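Local coordinates for protein NAD dependent epimerase/dehydratase family (uncultured archaeon MedDCM-OCT-S05-C57, PDB 5Y1F) that binds NAD+ in an extended epimerase/dehydratase-type fold and probably oxidises L-threonine at its beta carbon, acting as a monomeric dehydrogenase, at residues E102-H105 against D106-N110; T159-K162 against G163-C167. One frame throughout, in Å; residues are numbered along the deposited sequence.

Interaction 1 of 2, residues E102-H105 against D106-N110. With NAD (nicotinamide-adenine-dinucleotide), chain B.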
loop_
_atom_site.group_PDB
_atom_site.type_symbol
_atom_site.label_atom_id
_atom_site.label_comp_id
_atom_site.label_asym_id
_atom_site.label_seq_id
_atom_site.Cartn_x
_atom_site.Cartn_y
_atom_site.Cartn_z
ATOM N N GLU A 102 15.085 -13.584 -1.463
ATOM C CA GLU A 102 15.003 -14.296 -0.218
ATOM C C GLU A 102 14.506 -13.398 0.898
ATOM O O GLU A 102 13.673 -13.823 1.709
ATOM C CB GLU A 102 16.386 -14.851 0.159
ATOM C CG GLU A 102 16.859 -15.979 -0.749
ATOM C CD GLU A 102 15.878 -17.132 -0.882
ATOM O OE1 GLU A 102 15.287 -17.299 -1.978
ATOM O OE2 GLU A 102 15.727 -17.904 0.091
ATOM N N LEU A 103 14.993 -12.174 0.908
ATOM C CA LEU A 103 14.555 -11.207 1.900
ATOM C C LEU A 103 13.048 -10.911 1.749
ATOM O O LEU A 103 12.323 -10.799 2.712
ATOM C CB LEU A 103 15.358 -9.917 1.786
ATOM C CG LEU A 103 14.961 -8.844 2.803
ATOM C CD1 LEU A 103 15.390 -9.247 4.212
ATOM C CD2 LEU A 103 15.572 -7.503 2.404
ATOM N N CYS A 104 12.619 -10.733 0.510
ATOM C CA CYS A 104 11.210 -10.439 0.246
ATOM C C CYS A 104 10.346 -11.573 0.775
ATOM O O CYS A 104 9.342 -11.313 1.446
ATOM C CB CYS A 104 11.042 -10.283 -1.255
ATOM S SG CYS A 104 9.404 -9.822 -1.801
ATOM N N HIS A 105 10.677 -12.825 0.467
ATOM C CA HIS A 105 9.858 -13.917 0.953
ATOM C C HIS A 105 9.837 -13.928 2.484
ATOM O O HIS A 105 8.824 -14.132 3.114
ATOM C CB HIS A 105 10.337 -15.272 0.414
ATOM C CG HIS A 105 9.590 -16.430 0.988
ATOM N ND1 HIS A 105 9.982 -17.112 2.122
ATOM C CD2 HIS A 105 8.361 -16.902 0.681
ATOM C CE1 HIS A 105 9.030 -17.961 2.473
ATOM N NE2 HIS A 105 8.055 -17.880 1.596
ATOM N N ASP A 106 11.028 -13.823 3.082
ATOM C CA ASP A 106 11.160 -13.925 4.511
ATOM C C ASP A 106 10.312 -12.870 5.210
ATOM O O ASP A 106 9.443 -13.189 6.038
ATOM C CB ASP A 106 12.638 -13.843 4.874
ATOM C CG ASP A 106 12.929 -14.076 6.364
ATOM O OD1 ASP A 106 12.130 -14.669 7.061
ATOM O OD2 ASP A 106 14.079 -13.668 6.747
ATOM N N VAL A 107 10.561 -11.606 4.887
ATOM C CA VAL A 107 9.835 -10.539 5.547
ATOM C C VAL A 107 8.335 -10.619 5.259
ATOM O O VAL A 107 7.507 -10.512 6.169
ATOM C CB VAL A 107 10.360 -9.167 5.107
ATOM C CG1 VAL A 107 9.472 -8.067 5.650
ATOM C CG2 VAL A 107 11.779 -8.977 5.636
ATOM N N ASN A 108 7.962 -10.825 3.982
ATOM C CA ASN A 108 6.519 -10.741 3.660
ATOM C C ASN A 108 5.775 -11.955 4.155
ATOM O O ASN A 108 4.743 -11.836 4.802
ATOM C CB ASN A 108 6.307 -10.539 2.166
ATOM C CG ASN A 108 6.789 -9.210 1.670
ATOM O OD1 ASN A 108 7.350 -8.419 2.440
ATOM N ND2 ASN A 108 6.575 -8.929 0.390
ATOM N N TYR A 109 6.278 -13.142 3.856
ATOM C CA TYR A 109 5.541 -14.335 4.231
ATOM C C TYR A 109 5.669 -14.669 5.698
ATOM O O TYR A 109 4.665 -14.884 6.368
ATOM C CB TYR A 109 5.902 -15.507 3.317
ATOM C CG TYR A 109 5.000 -16.695 3.556
ATOM C CD1 TYR A 109 3.712 -16.762 3.028
ATOM C CD2 TYR A 109 5.392 -17.676 4.456
ATOM C CE1 TYR A 109 2.900 -17.876 3.287
ATOM C CE2 TYR A 109 4.579 -18.764 4.738
ATOM C CZ TYR A 109 3.363 -18.850 4.143
ATOM O OH TYR A 109 2.554 -19.944 4.426
ATOM N N ASN A 110 6.893 -14.698 6.222
ATOM C CA ASN A 110 7.046 -15.067 7.625
ATOM C C ASN A 110 6.544 -13.939 8.545
ATOM O O ASN A 110 5.956 -14.189 9.602
ATOM C CB ASN A 110 8.505 -15.473 7.952
ATOM C CG ASN A 110 8.986 -16.673 7.147
ATOM O OD1 ASN A 110 10.143 -16.717 6.686
ATOM N ND2 ASN A 110 8.140 -17.642 7.002
HETATM P PA NAD B . 7.132 0.944 2.576
HETATM O O1A NAD B . 7.110 2.475 2.416
HETATM O O2A NAD B . 8.380 0.198 2.058
HETATM O O5B NAD B . 6.917 0.655 4.160
HETATM C C5B NAD B . 7.164 -0.636 4.675
HETATM C C4B NAD B . 7.785 -0.487 6.032
HETATM O O4B NAD B . 8.068 -1.844 6.413
HETATM C C3B NAD B . 9.104 0.268 6.030
HETATM O O3B NAD B . 8.993 1.366 6.906
HETATM C C2B NAD B . 10.124 -0.774 6.512
HETATM O O2B NAD B . 11.132 -0.288 7.418
HETATM C C1B NAD B . 9.242 -1.800 7.193
HETATM N N9A NAD B . 9.904 -3.120 7.224
HETATM C C8A NAD B . 10.660 -3.676 6.256
HETATM N N7A NAD B . 11.177 -4.831 6.669
HETATM C C5A NAD B . 10.772 -4.974 7.931
HETATM C C6A NAD B . 10.989 -5.988 8.971
HETATM N N6A NAD B . 11.758 -7.079 8.736
HETATM N N1A NAD B . 10.374 -5.826 10.139
HETATM C C2A NAD B . 9.659 -4.744 10.390
HETATM N N3A NAD B . 9.402 -3.787 9.499
HETATM C C4A NAD B . 9.934 -3.871 8.288
HETATM O O3 NAD B . 5.846 0.244 1.930
HETATM P PN NAD B . 4.401 0.917 1.678
HETATM O O1N NAD B . 4.031 1.845 2.843
HETATM O O2N NAD B . 4.374 1.531 0.293
HETATM O O5D NAD B . 3.469 -0.406 1.702
HETATM C C5D NAD B . 2.853 -0.802 2.887
HETATM C C4D NAD B . 2.010 -2.031 2.520
HETATM O O4D NAD B . 1.131 -1.702 1.410
HETATM C C3D NAD B . 2.838 -3.225 2.099
HETATM O O3D NAD B . 2.106 -4.435 2.432
HETATM C C2D NAD B . 2.818 -3.121 0.563
HETATM O O2D NAD B . 3.027 -4.418 -0.048
HETATM C C1D NAD B . 1.393 -2.585 0.334
HETATM N N1N NAD B . 1.264 -1.891 -0.964
HETATM C C2N NAD B . 1.781 -0.646 -1.196
HETATM C C3N NAD B . 1.645 -0.042 -2.424
HETATM C C7N NAD B . 2.162 1.361 -2.724
HETATM O O7N NAD B . 2.049 1.789 -3.841
HETATM N N7N NAD B . 2.672 2.089 -1.763
HETATM C C4N NAD B . 0.970 -0.707 -3.434
HETATM C C5N NAD B . 0.490 -1.987 -3.208
HETATM C C6N NAD B . 0.648 -2.553 -1.958
#
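Four backbone bonds tie 102-105 to 106-110 along a single helix, from Asp106 N to Glu102 O, Val107 N to Leu103 O, Asn108 N to Cys104 O and Tyr109 N to His105 O. Asn108 CG, beside its backbone N and anti to the carbonyl carbon (chi1 -67°), lies 3.3 Å from Cys104 O, and its ND2 is 3.7 Å from Cys104 SG. Both ends of this buried amide are satisfied: OD1 accepts from Ile92 N and ND2 donates to Thr159 OG1. Asp106 OD2 is held by a salt bridge to Arg69. Toward solvent, Tyr109 CB makes a CH-pi contact over one face of the His105 ring, 3.6 Å above its plane and offset toward the rim, while the two rings are nearly parallel but slid apart. Val107 CG2 lies 3.9 Å from Leu103 CD1 and 3.6 Å from N6A of the NAD adenine, and Val107 CG1 comes within 3.8 Å of NAD N7A. An alanine here, lacking both methyls, would probably open a gap between Leu103 and the adenine edge at N6A and N7A. Helix 101-122 thus borders the adenine with one side, while Cys104, Asn108 and Tyr109 pack on helix 155-174.

Interaction 2 of 2, residues T159-K162 against G163-C167. With NAD (nicotinamide-adenine-dinucleotide), chain B.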
loop_
_atom_site.group_PDB
_atom_site.type_symbol
_atom_site.label_atom_id
_atom_site.label_comp_id
_atom_site.label_asym_id
_atom_site.label_seq_id
_atom_site.Cartn_x
_atom_site.Cartn_y
_atom_site.Cartn_z
ATOM N N THR A 159 4.568 -13.528 -3.175
ATOM C CA THR A 159 4.354 -13.374 -1.722
ATOM C C THR A 159 2.966 -12.852 -1.430
ATOM O O THR A 159 2.372 -13.226 -0.428
ATOM C CB THR A 159 5.395 -12.516 -0.981
ATOM O OG1 THR A 159 5.233 -11.101 -1.235
ATOM C CG2 THR A 159 6.853 -12.976 -1.242
ATOM N N LYS A 160 2.465 -11.970 -2.276
ATOM C CA LYS A 160 1.144 -11.409 -2.043
ATOM C C LYS A 160 0.039 -12.417 -2.306
ATOM O O LYS A 160 -0.981 -12.396 -1.603
ATOM C CB LYS A 160 0.935 -10.116 -2.792
ATOM C CG LYS A 160 1.779 -8.948 -2.312
ATOM C CD LYS A 160 1.568 -8.635 -0.827
ATOM C CE LYS A 160 2.044 -7.250 -0.464
ATOM N NZ LYS A 160 1.780 -6.893 0.950
ATOM N N VAL A 161 0.183 -13.235 -3.348
ATOM C CA VAL A 161 -0.780 -14.304 -3.587
ATOM C C VAL A 161 -0.814 -15.265 -2.405
ATOM O O VAL A 161 -1.887 -15.618 -1.884
ATOM C CB VAL A 161 -0.462 -15.074 -4.879
ATOM C CG1 VAL A 161 -1.329 -16.293 -4.990
ATOM C CG2 VAL A 161 -0.657 -14.163 -6.086
ATOM N N LYS A 162 0.363 -15.729 -1.982
ATOM C CA LYS A 162 0.415 -16.615 -0.817
ATOM C C LYS A 162 -0.188 -15.935 0.396
ATOM O O LYS A 162 -0.839 -16.590 1.230
ATOM C CB LYS A 162 1.862 -17.007 -0.579
ATOM C CG LYS A 162 2.419 -17.852 -1.704
ATOM C CD LYS A 162 1.800 -19.242 -1.694
ATOM C CE LYS A 162 2.733 -20.349 -2.194
ATOM N NZ LYS A 162 2.702 -20.516 -3.677
ATOM N N GLY A 163 0.071 -14.634 0.548
ATOM C CA GLY A 163 -0.467 -13.930 1.682
ATOM C C GLY A 163 -2.002 -13.827 1.654
ATOM O O GLY A 163 -2.663 -13.975 2.669
ATOM N N GLU A 164 -2.582 -13.538 0.483
ATOM C CA GLU A 164 -4.035 -13.516 0.358
ATOM C C GLU A 164 -4.603 -14.861 0.797
ATOM O O GLU A 164 -5.624 -14.932 1.498
ATOM C CB GLU A 164 -4.458 -13.277 -1.093
ATOM C CG GLU A 164 -4.254 -11.835 -1.582
ATOM C CD GLU A 164 -4.753 -11.592 -2.988
ATOM O OE1 GLU A 164 -4.539 -10.473 -3.500
ATOM O OE2 GLU A 164 -5.427 -12.456 -3.573
ATOM N N GLU A 165 -3.982 -15.907 0.316
ATOM C CA GLU A 165 -4.496 -17.251 0.608
ATOM C C GLU A 165 -4.359 -17.559 2.086
ATOM O O GLU A 165 -5.284 -18.170 2.680
ATOM C CB GLU A 165 -3.767 -18.275 -0.279
ATOM C CG GLU A 165 -4.121 -18.067 -1.755
ATOM C CD GLU A 165 -3.245 -18.811 -2.747
ATOM O OE1 GLU A 165 -2.157 -19.259 -2.363
ATOM O OE2 GLU A 165 -3.609 -18.816 -3.944
ATOM N N LEU A 166 -3.240 -17.217 2.705
ATOM C CA LEU A 166 -3.085 -17.472 4.116
ATOM C C LEU A 166 -4.099 -16.680 4.926
ATOM O O LEU A 166 -4.669 -17.192 5.888
ATOM C CB LEU A 166 -1.647 -17.147 4.526
ATOM C CG LEU A 166 -1.190 -17.692 5.867
ATOM C CD1 LEU A 166 -1.302 -19.197 5.961
ATOM C CD2 LEU A 166 0.214 -17.224 6.209
ATOM N N CYS A 167 -4.272 -15.385 4.605
ATOM C CA CYS A 167 -5.282 -14.612 5.284
ATOM C C CYS A 167 -6.646 -15.247 5.165
ATOM O O CYS A 167 -7.392 -15.316 6.147
ATOM C CB CYS A 167 -5.323 -13.168 4.750
ATOM S SG CYS A 167 -3.903 -12.151 5.198
HETATM P PA NAD B . 7.132 0.944 2.576
HETATM O O1A NAD B . 7.110 2.475 2.416
HETATM O O2A NAD B . 8.380 0.198 2.058
HETATM O O5B NAD B . 6.917 0.655 4.160
HETATM C C5B NAD B . 7.164 -0.636 4.675
HETATM C C4B NAD B . 7.785 -0.487 6.032
HETATM O O4B NAD B . 8.068 -1.844 6.413
HETATM C C3B NAD B . 9.104 0.268 6.030
HETATM O O3B NAD B . 8.993 1.366 6.906
HETATM C C2B NAD B . 10.124 -0.774 6.512
HETATM O O2B NAD B . 11.132 -0.288 7.418
HETATM C C1B NAD B . 9.242 -1.800 7.193
HETATM N N9A NAD B . 9.904 -3.120 7.224
HETATM C C8A NAD B . 10.660 -3.676 6.256
HETATM N N7A NAD B . 11.177 -4.831 6.669
HETATM C C5A NAD B . 10.772 -4.974 7.931
HETATM C C6A NAD B . 10.989 -5.988 8.971
HETATM N N6A NAD B . 11.758 -7.079 8.736
HETATM N N1A NAD B . 10.374 -5.826 10.139
HETATM C C2A NAD B . 9.659 -4.744 10.390
HETATM N N3A NAD B . 9.402 -3.787 9.499
HETATM C C4A NAD B . 9.934 -3.871 8.288
HETATM O O3 NAD B . 5.846 0.244 1.930
HETATM P PN NAD B . 4.401 0.917 1.678
HETATM O O1N NAD B . 4.031 1.845 2.843
HETATM O O2N NAD B . 4.374 1.531 0.293
HETATM O O5D NAD B . 3.469 -0.406 1.702
HETATM C C5D NAD B . 2.853 -0.802 2.887
HETATM C C4D NAD B . 2.010 -2.031 2.520
HETATM O O4D NAD B . 1.131 -1.702 1.410
HETATM C C3D NAD B . 2.838 -3.225 2.099
HETATM O O3D NAD B . 2.106 -4.435 2.432
HETATM C C2D NAD B . 2.818 -3.121 0.563
HETATM O O2D NAD B . 3.027 -4.418 -0.048
HETATM C C1D NAD B . 1.393 -2.585 0.334
HETATM N N1N NAD B . 1.264 -1.891 -0.964
HETATM C C2N NAD B . 1.781 -0.646 -1.196
HETATM C C3N NAD B . 1.645 -0.042 -2.424
HETATM C C7N NAD B . 2.162 1.361 -2.724
HETATM O O7N NAD B . 2.049 1.789 -3.841
HETATM N N7N NAD B . 2.672 2.089 -1.763
HETATM C C4N NAD B . 0.970 -0.707 -3.434
HETATM C C5N NAD B . 0.490 -1.987 -3.208
HETATM C C6N NAD B . 0.648 -2.553 -1.958
HETATM O O HOH W 1 0.008 -19.824 -4.093
#
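Gly163 opens the second half of this helical stretch, its N bonded to Thr159 O at 2.9 Å; a CB here would lie tight against that same carbonyl. Glu164 N follows with a bond to Lys160 O, and Glu164 CG rests 3.3 Å from this oxygen before the extended chain carries the carboxylate away to Arg182, Ser130 and Asn252, a buried charge with several partners. Glu165, bonded through N to Val161 O, runs alongside Val161 and brings OE2 to 3.6 Å from CG1. Its OE1 also takes a water proton, and the same water accepts from Lys162 NZ, each link 2.8 Å long; the water thus spans two opposite charges, Lys162 NZ and Glu165 OE1, which lie 5.2 Å apart. Leu166 N closes on Lys162 O, and its side chain packs on Tyr109, while Cys167 N returns to Gly163 O. One turn before Glu164, Lys160, bent at chi2 (-57°) and then extended, sends NZ to the nicotinamide ribose: 2.9 Å to O3D of NAD, with a weak bond to O2D, and a further bond to Pro129 O. Tyr156 and Lys160, four residues apart and both bound to NAD, form the YxxxK motif of extended short-chain dehydrogenases.

In the fold
Helices 101-122 and 155-174, which carry interactions 1 and 2 respectively, pack against each other, their contact centres about 12 Å apart. Besides an amide-hydroxyl bond, they meet where Thr159 CG2 packs 3.8 Å from His105 CA and where Tyr109 OH comes within 4.0 Å of Leu166 CD2. Each touches NAD differently: 102-110 offers an apolar side chain to the adenine, 159-167 a charged amine to the ribose hydroxyls at the other end. Interaction 2 is the more buried, with a carboxylate sunk among polar partners and a water-bridged pair at its surface; interaction 1 is only partly buried, its outer side carrying the aromatic pair.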